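Putative exonuclease (Eubacterium rectale, PDB 3L0A) is a putative exonuclease of the PDDEXK-like clan that binds a zinc ion and probably acts as a hydrolase. Local coordinates at residues 191-196 with 207-212; 148-153 with 203-208. All coordinates share one frame; numbering follows the deposited sequence.

Interaction 1 of 2, residues 191-196 with 207-212; sequences FFIAGA and IHVTDN
Phe-192 and His-208 face each other across the antiparallel beta hairpin formed by strands 191-197 and 204-209. They are a non-hydrogen-bonded pair. Their rings meet obliquely, with planes at 35° and centroids 4.8 Å apart. The closest touch is from Phe-192 CE2 to His-208 CB, at 3.6 Å. CG of His-208 stands anti to its backbone N (chi1 -174°), which sets CG near Phe-192 CE2. CD2 of the imidazole lies over the rim of one Phe-192 face. The imidazole is covered on both sides: Phe-192 CZ lies over one face, offset toward the rim, and Thr-210 CG2 sits over the centre of the opposite face. A water in the ring plane bonds to His-208 NE2 at 2.8 Å. The same water accepts from Phe-191 N and donates to Val-209 O and Asp-211 OD1. It therefore ties the imidazole to both strands and to the start of helix 211-232, and probably limits rotation of the ring. An alanine at Phe-192 would probably leave one face of the imidazole without its cover and open a gap beside Tyr-110, whose ring meets Phe-192 edge-to-face.

Phe-191, Ile-193, Ile-207 and Val-209 share the other face of the sheet. Phe-191 and Val-209 lie side by side and point the same way. Val-209 CG2 reaches the edge of the Phe-191 ring, near its plane, 4.0 Å from Phe-191 CD2. The same methyl also meets Ile-193 CD1, so it bridges two side chains of the opposite strand. Ile-193 and Ile-207 exchange two backbone hydrogen bonds. The Ile-207 N to Ile-193 O bond is 2.8 Å long and nearly straight, at 170°. Phe-191 O lies at the edge of the imidazole, near its plane, 3.3 Å from His-208 CD2.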
loop_
_atom_site.group_PDB
_atom_site.type_symbol
_atom_site.label_atom_id
_atom_site.label_comp_id
_atom_site.label_asym_id
_atom_site.label_seq_id
_atom_site.Cartn_x
_atom_site.Cartn_y
_atom_site.Cartn_z
ATOM N N PHE A 191 -2.895 -34.556 -0.744
ATOM C CA PHE A 191 -2.636 -33.418 0.108
ATOM C C PHE A 191 -3.601 -32.302 -0.270
ATOM O O PHE A 191 -3.721 -31.935 -1.448
ATOM C CB PHE A 191 -1.189 -32.970 -0.059
ATOM C CG PHE A 191 -0.801 -31.836 0.842
ATOM C CD1 PHE A 191 -0.549 -32.056 2.183
ATOM C CD2 PHE A 191 -0.678 -30.545 0.343
ATOM C CE1 PHE A 191 -0.232 -31.008 3.031
ATOM C CE2 PHE A 191 -0.342 -29.508 1.163
ATOM C CZ PHE A 191 -0.103 -29.739 2.520
ATOM N N PHE A 192 -4.296 -31.802 0.757
ATOM C CA PHE A 192 -5.250 -30.709 0.670
ATOM C C PHE A 192 -4.874 -29.589 1.638
ATOM O O PHE A 192 -4.506 -29.847 2.790
ATOM C CB PHE A 192 -6.625 -31.196 1.073
ATOM C CG PHE A 192 -7.158 -32.323 0.232
ATOM C CD1 PHE A 192 -6.912 -33.646 0.582
ATOM C CD2 PHE A 192 -7.943 -32.057 -0.894
ATOM C CE1 PHE A 192 -7.411 -34.699 -0.201
ATOM C CE2 PHE A 192 -8.483 -33.107 -1.659
ATOM C CZ PHE A 192 -8.204 -34.431 -1.309
ATOM N N ILE A 193 -4.963 -28.358 1.154
ATOM C CA ILE A 193 -4.912 -27.162 1.980
ATOM C C ILE A 193 -6.325 -26.715 2.264
ATOM O O ILE A 193 -7.154 -26.578 1.349
ATOM C CB ILE A 193 -4.128 -26.044 1.275
ATOM C CG1 ILE A 193 -2.635 -26.419 1.241
ATOM C CG2 ILE A 193 -4.339 -24.705 1.984
ATOM C CD1 ILE A 193 -1.804 -25.654 0.217
ATOM N N ALA A 194 -6.639 -26.551 3.540
ATOM C CA ALA A 194 -7.956 -26.081 3.932
ATOM C C ALA A 194 -7.761 -24.598 4.201
ATOM O O ALA A 194 -7.327 -24.211 5.287
ATOM C CB ALA A 194 -8.459 -26.835 5.189
ATOM N N GLY A 195 -8.026 -23.765 3.201
ATOM C CA GLY A 195 -7.765 -22.350 3.308
ATOM C C GLY A 195 -8.940 -21.492 3.750
ATOM O O GLY A 195 -10.093 -21.698 3.287
ATOM N N ALA A 196 -8.648 -20.506 4.610
ATOM C CA ALA A 196 -9.611 -19.464 4.969
ATOM C C ALA A 196 -8.889 -18.153 4.925
ATOM O O ALA A 196 -7.702 -18.111 5.191
ATOM C CB ALA A 196 -10.196 -19.711 6.343
ATOM N N ILE A 207 -8.399 -27.046 -1.164
ATOM C CA ILE A 207 -7.605 -27.077 -2.393
ATOM C C ILE A 207 -6.729 -28.341 -2.453
ATOM O O ILE A 207 -5.816 -28.496 -1.642
ATOM C CB ILE A 207 -6.705 -25.869 -2.493
ATOM C CG1 ILE A 207 -7.519 -24.588 -2.339
ATOM C CG2 ILE A 207 -5.924 -25.853 -3.842
ATOM C CD1 ILE A 207 -6.935 -23.587 -1.426
ATOM N N HIS A 208 -6.997 -29.216 -3.422
ATOM C CA HIS A 208 -6.145 -30.394 -3.690
ATOM C C HIS A 208 -4.905 -29.983 -4.499
ATOM O O HIS A 208 -5.018 -29.449 -5.618
ATOM C CB HIS A 208 -6.936 -31.414 -4.449
ATOM C CG HIS A 208 -6.228 -32.719 -4.661
ATOM N ND1 HIS A 208 -6.750 -33.719 -5.458
ATOM C CD2 HIS A 208 -5.030 -33.171 -4.217
ATOM C CE1 HIS A 208 -5.888 -34.723 -5.500
ATOM N NE2 HIS A 208 -4.829 -34.403 -4.773
ATOM N N VAL A 209 -3.731 -30.210 -3.912
ATOM C CA VAL A 209 -2.438 -29.979 -4.581
ATOM C C VAL A 209 -2.009 -31.325 -5.172
ATOM O O VAL A 209 -1.655 -32.232 -4.439
ATOM C CB VAL A 209 -1.374 -29.469 -3.576
ATOM C CG1 VAL A 209 -0.074 -29.115 -4.292
ATOM C CG2 VAL A 209 -1.900 -28.271 -2.762
ATOM N N THR A 210 -2.110 -31.479 -6.488
ATOM C CA THR A 210 -1.997 -32.761 -7.119
ATOM C C THR A 210 -0.568 -33.315 -7.161
ATOM O O THR A 210 0.390 -32.600 -7.005
ATOM C CB THR A 210 -2.664 -32.737 -8.512
ATOM O OG1 THR A 210 -2.268 -31.568 -9.215
ATOM C CG2 THR A 210 -4.190 -32.703 -8.376
ATOM N N ASP A 211 -0.453 -34.630 -7.331
ATOM C CA ASP A 211 0.833 -35.311 -7.158
ATOM C C ASP A 211 1.889 -34.920 -8.200
ATOM O O ASP A 211 3.066 -35.046 -7.923
ATOM C CB ASP A 211 0.660 -36.836 -7.110
ATOM C CG ASP A 211 -0.192 -37.325 -5.902
ATOM O OD1 ASP A 211 -0.399 -36.565 -4.947
ATOM O OD2 ASP A 211 -0.649 -38.498 -5.907
ATOM N N ASN A 212 1.487 -34.438 -9.378
ATOM C CA ASN A 212 2.472 -33.855 -10.353
ATOM C C ASN A 212 3.264 -32.665 -9.848
ATOM O O ASN A 212 4.415 -32.499 -10.202
ATOM C CB ASN A 212 1.831 -33.463 -11.711
ATOM C CG ASN A 212 0.637 -32.460 -11.586
ATOM O OD1 ASN A 212 -0.200 -32.541 -10.670
ATOM N ND2 ASN A 212 0.530 -31.566 -12.566
HETATM O O HOH W 1 -2.197 -34.855 -3.785
#

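Interaction 2 of 2, residues 148-153 with 203-208; sequences ASITDL and DIRIIH
Ile-150 packs against Asp-203 and Arg-205, and its side chain carries most of this contact. It comes from the loop after strand 140-147. CG1 of Ile-150 is anti to the carbonyl carbon (chi1 -70°). The chain then extends through CD1, which is the atom that meets the other segment. Ile-150 CD1 lies 3.7 Å from Asp-203 O. Ile-150 CD1 is also 3.9 Å from Arg-205 CG. The side chains of Ile-150 and Arg-205 cross at about a right angle. The arginine chain bends at chi2 (-60°), so CD turns aside while CB and CG remain against the methyl. The other branch of Ile-150 touches more lightly, with CG2 4.4 Å from Ile-207 CD1. Ile-257 of the second subunit packs on Arg-205 and Ile-207, so this apolar patch continues into the interface.

The side of Asp-203 and Thr-151 is looser and polar. No direct hydrogen bond joins the two segments. A water bridges them instead: it accepts from Ile-150 N at 2.9 Å and donates to Asp-203 OD2, a leg that is unusually short. Asp-203 OD2 also lies 3.8 Å from Ile-150 CB. Thr-151 CG2 only grazes Asp-203 OD2, at 4.1 Å. Thr-151 is partly exposed at this margin. The other carboxylate oxygen, OD1, forms a salt bridge with Arg-251 of the second subunit. This charge pair probably holds the carboxylate in place and keeps it ionised.

The CB of Ser-149 points away from strand 204-209. Ser-149 OG accepts a hydrogen bond from Asp-152 N, 3.2 Å away. That bond makes residues 149-152 an ST motif, in the loop from which Ile-150 projects onto strand 204-209.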
loop_
_atom_site.group_PDB
_atom_site.type_symbol
_atom_site.label_atom_id
_atom_site.label_comp_id
_atom_site.label_asym_id
_atom_site.label_seq_id
_atom_site.Cartn_x
_atom_site.Cartn_y
_atom_site.Cartn_z
ATOM N N ALA A 148 -4.229 -13.964 3.641
ATOM C CA ALA A 148 -4.893 -12.752 3.147
ATOM C C ALA A 148 -5.821 -13.054 1.984
ATOM O O ALA A 148 -6.970 -12.535 1.902
ATOM C CB ALA A 148 -3.816 -11.645 2.733
ATOM N N SER A 149 -5.341 -13.902 1.085
ATOM C CA SER A 149 -6.061 -14.271 -0.140
ATOM C C SER A 149 -5.720 -15.653 -0.654
ATOM O O SER A 149 -4.553 -16.049 -0.680
ATOM C CB SER A 149 -5.744 -13.272 -1.279
ATOM O OG SER A 149 -6.752 -13.330 -2.299
ATOM N N ILE A 150 -6.767 -16.368 -1.089
ATOM C CA ILE A 150 -6.662 -17.603 -1.849
ATOM C C ILE A 150 -6.520 -17.358 -3.358
ATOM O O ILE A 150 -5.747 -18.025 -4.028
ATOM C CB ILE A 150 -7.942 -18.463 -1.629
ATOM C CG1 ILE A 150 -7.978 -19.025 -0.192
ATOM C CG2 ILE A 150 -8.032 -19.537 -2.658
ATOM C CD1 ILE A 150 -9.330 -19.634 0.216
ATOM N N THR A 151 -7.284 -16.408 -3.898
ATOM C CA THR A 151 -7.359 -16.182 -5.361
ATOM C C THR A 151 -6.294 -15.259 -5.961
ATOM O O THR A 151 -6.085 -15.280 -7.176
ATOM C CB THR A 151 -8.704 -15.583 -5.731
ATOM O OG1 THR A 151 -8.917 -14.461 -4.887
ATOM C CG2 THR A 151 -9.814 -16.595 -5.502
ATOM N N ASP A 152 -5.640 -14.437 -5.134
ATOM C CA ASP A 152 -4.611 -13.536 -5.631
ATOM C C ASP A 152 -3.437 -14.305 -6.192
ATOM O O ASP A 152 -2.895 -15.202 -5.536
ATOM C CB ASP A 152 -4.121 -12.572 -4.562
ATOM C CG ASP A 152 -5.058 -11.345 -4.367
ATOM O OD1 ASP A 152 -6.072 -11.139 -5.074
ATOM O OD2 ASP A 152 -4.763 -10.567 -3.462
ATOM N N LEU A 153 -3.069 -13.904 -7.425
ATOM C CA LEU A 153 -1.878 -14.363 -8.140
ATOM C C LEU A 153 -0.758 -13.347 -7.940
ATOM O O LEU A 153 -1.035 -12.125 -7.815
ATOM C CB LEU A 153 -2.188 -14.548 -9.629
ATOM C CG LEU A 153 -3.324 -15.527 -10.007
ATOM C CD1 LEU A 153 -3.376 -15.835 -11.528
ATOM C CD2 LEU A 153 -3.220 -16.813 -9.231
ATOM N N ASP A 203 -13.151 -15.949 2.637
ATOM C CA ASP A 203 -13.192 -16.901 1.532
ATOM C C ASP A 203 -12.796 -18.244 2.093
ATOM O O ASP A 203 -11.762 -18.329 2.718
ATOM C CB ASP A 203 -12.140 -16.467 0.500
ATOM C CG ASP A 203 -12.389 -17.003 -0.895
ATOM O OD1 ASP A 203 -13.488 -17.458 -1.189
ATOM O OD2 ASP A 203 -11.456 -16.934 -1.716
ATOM N N ILE A 204 -13.583 -19.287 1.879
ATOM C CA ILE A 204 -13.187 -20.648 2.257
ATOM C C ILE A 204 -13.135 -21.596 1.047
ATOM O O ILE A 204 -14.072 -21.573 0.210
ATOM C CB ILE A 204 -14.141 -21.312 3.337
ATOM C CG1 ILE A 204 -15.495 -21.718 2.723
ATOM C CG2 ILE A 204 -14.284 -20.418 4.583
ATOM C CD1 ILE A 204 -16.569 -22.094 3.709
ATOM N N ARG A 205 -12.084 -22.447 1.011
ATOM C CA ARG A 205 -11.847 -23.463 -0.028
ATOM C C ARG A 205 -11.068 -24.639 0.528
ATOM O O ARG A 205 -10.149 -24.449 1.321
ATOM C CB ARG A 205 -10.960 -22.914 -1.166
ATOM C CG ARG A 205 -11.535 -21.857 -2.061
ATOM C CD ARG A 205 -12.739 -22.293 -2.788
ATOM N NE ARG A 205 -13.247 -21.229 -3.661
ATOM C CZ ARG A 205 -14.282 -21.398 -4.493
ATOM N NH1 ARG A 205 -14.917 -22.567 -4.563
ATOM N NH2 ARG A 205 -14.687 -20.399 -5.267
ATOM N N ILE A 206 -11.384 -25.836 0.048
ATOM C CA ILE A 206 -10.499 -27.003 0.124
ATOM C C ILE A 206 -9.734 -27.097 -1.195
ATOM O O ILE A 206 -10.348 -27.180 -2.255
ATOM C CB ILE A 206 -11.313 -28.301 0.346
ATOM C CG1 ILE A 206 -11.959 -28.314 1.736
ATOM C CG2 ILE A 206 -10.419 -29.516 0.262
ATOM C CD1 ILE A 206 -10.925 -28.027 2.946
ATOM N N ILE A 207 -8.399 -27.046 -1.164
ATOM C CA ILE A 207 -7.605 -27.077 -2.393
ATOM C C ILE A 207 -6.729 -28.341 -2.453
ATOM O O ILE A 207 -5.816 -28.496 -1.642
ATOM C CB ILE A 207 -6.705 -25.869 -2.493
ATOM C CG1 ILE A 207 -7.519 -24.588 -2.339
ATOM C CG2 ILE A 207 -5.924 -25.853 -3.842
ATOM C CD1 ILE A 207 -6.935 -23.587 -1.426
ATOM N N HIS A 208 -6.997 -29.216 -3.422
ATOM C CA HIS A 208 -6.145 -30.394 -3.690
ATOM C C HIS A 208 -4.905 -29.983 -4.499
ATOM O O HIS A 208 -5.018 -29.449 -5.618
ATOM C CB HIS A 208 -6.936 -31.414 -4.449
ATOM C CG HIS A 208 -6.228 -32.719 -4.661
ATOM N ND1 HIS A 208 -6.750 -33.719 -5.458
ATOM C CD2 HIS A 208 -5.030 -33.171 -4.217
ATOM C CE1 HIS A 208 -5.888 -34.723 -5.500
ATOM N NE2 HIS A 208 -4.829 -34.403 -4.773
HETATM O O HOH W 2 -9.522 -15.429 -1.448
#

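In the fold
Interaction 1 and interaction 2 have centres 10 Å apart and share Ile-207 and His-208 on strand 204-209. Along the chain, loop 148-153 comes first, then strand 191-197, then strand 204-209, which serves both contacts. Strand 191-197 lies between strands 140-147 and 204-209 in the mixed sheet. Gly-195 N probably donates to Arg-205 O, and Gly-195 O packs on Ile-150 CD1, so the hairpin directly links the two contacts. Both also touch the second subunit, where the sheet continues in parallel pairing at Ile-207 and His-208. In this part of the PDDEXK-like domain, away from the zinc site, strand 204-209 is last in the sheet within the chain, and the second subunit extends it.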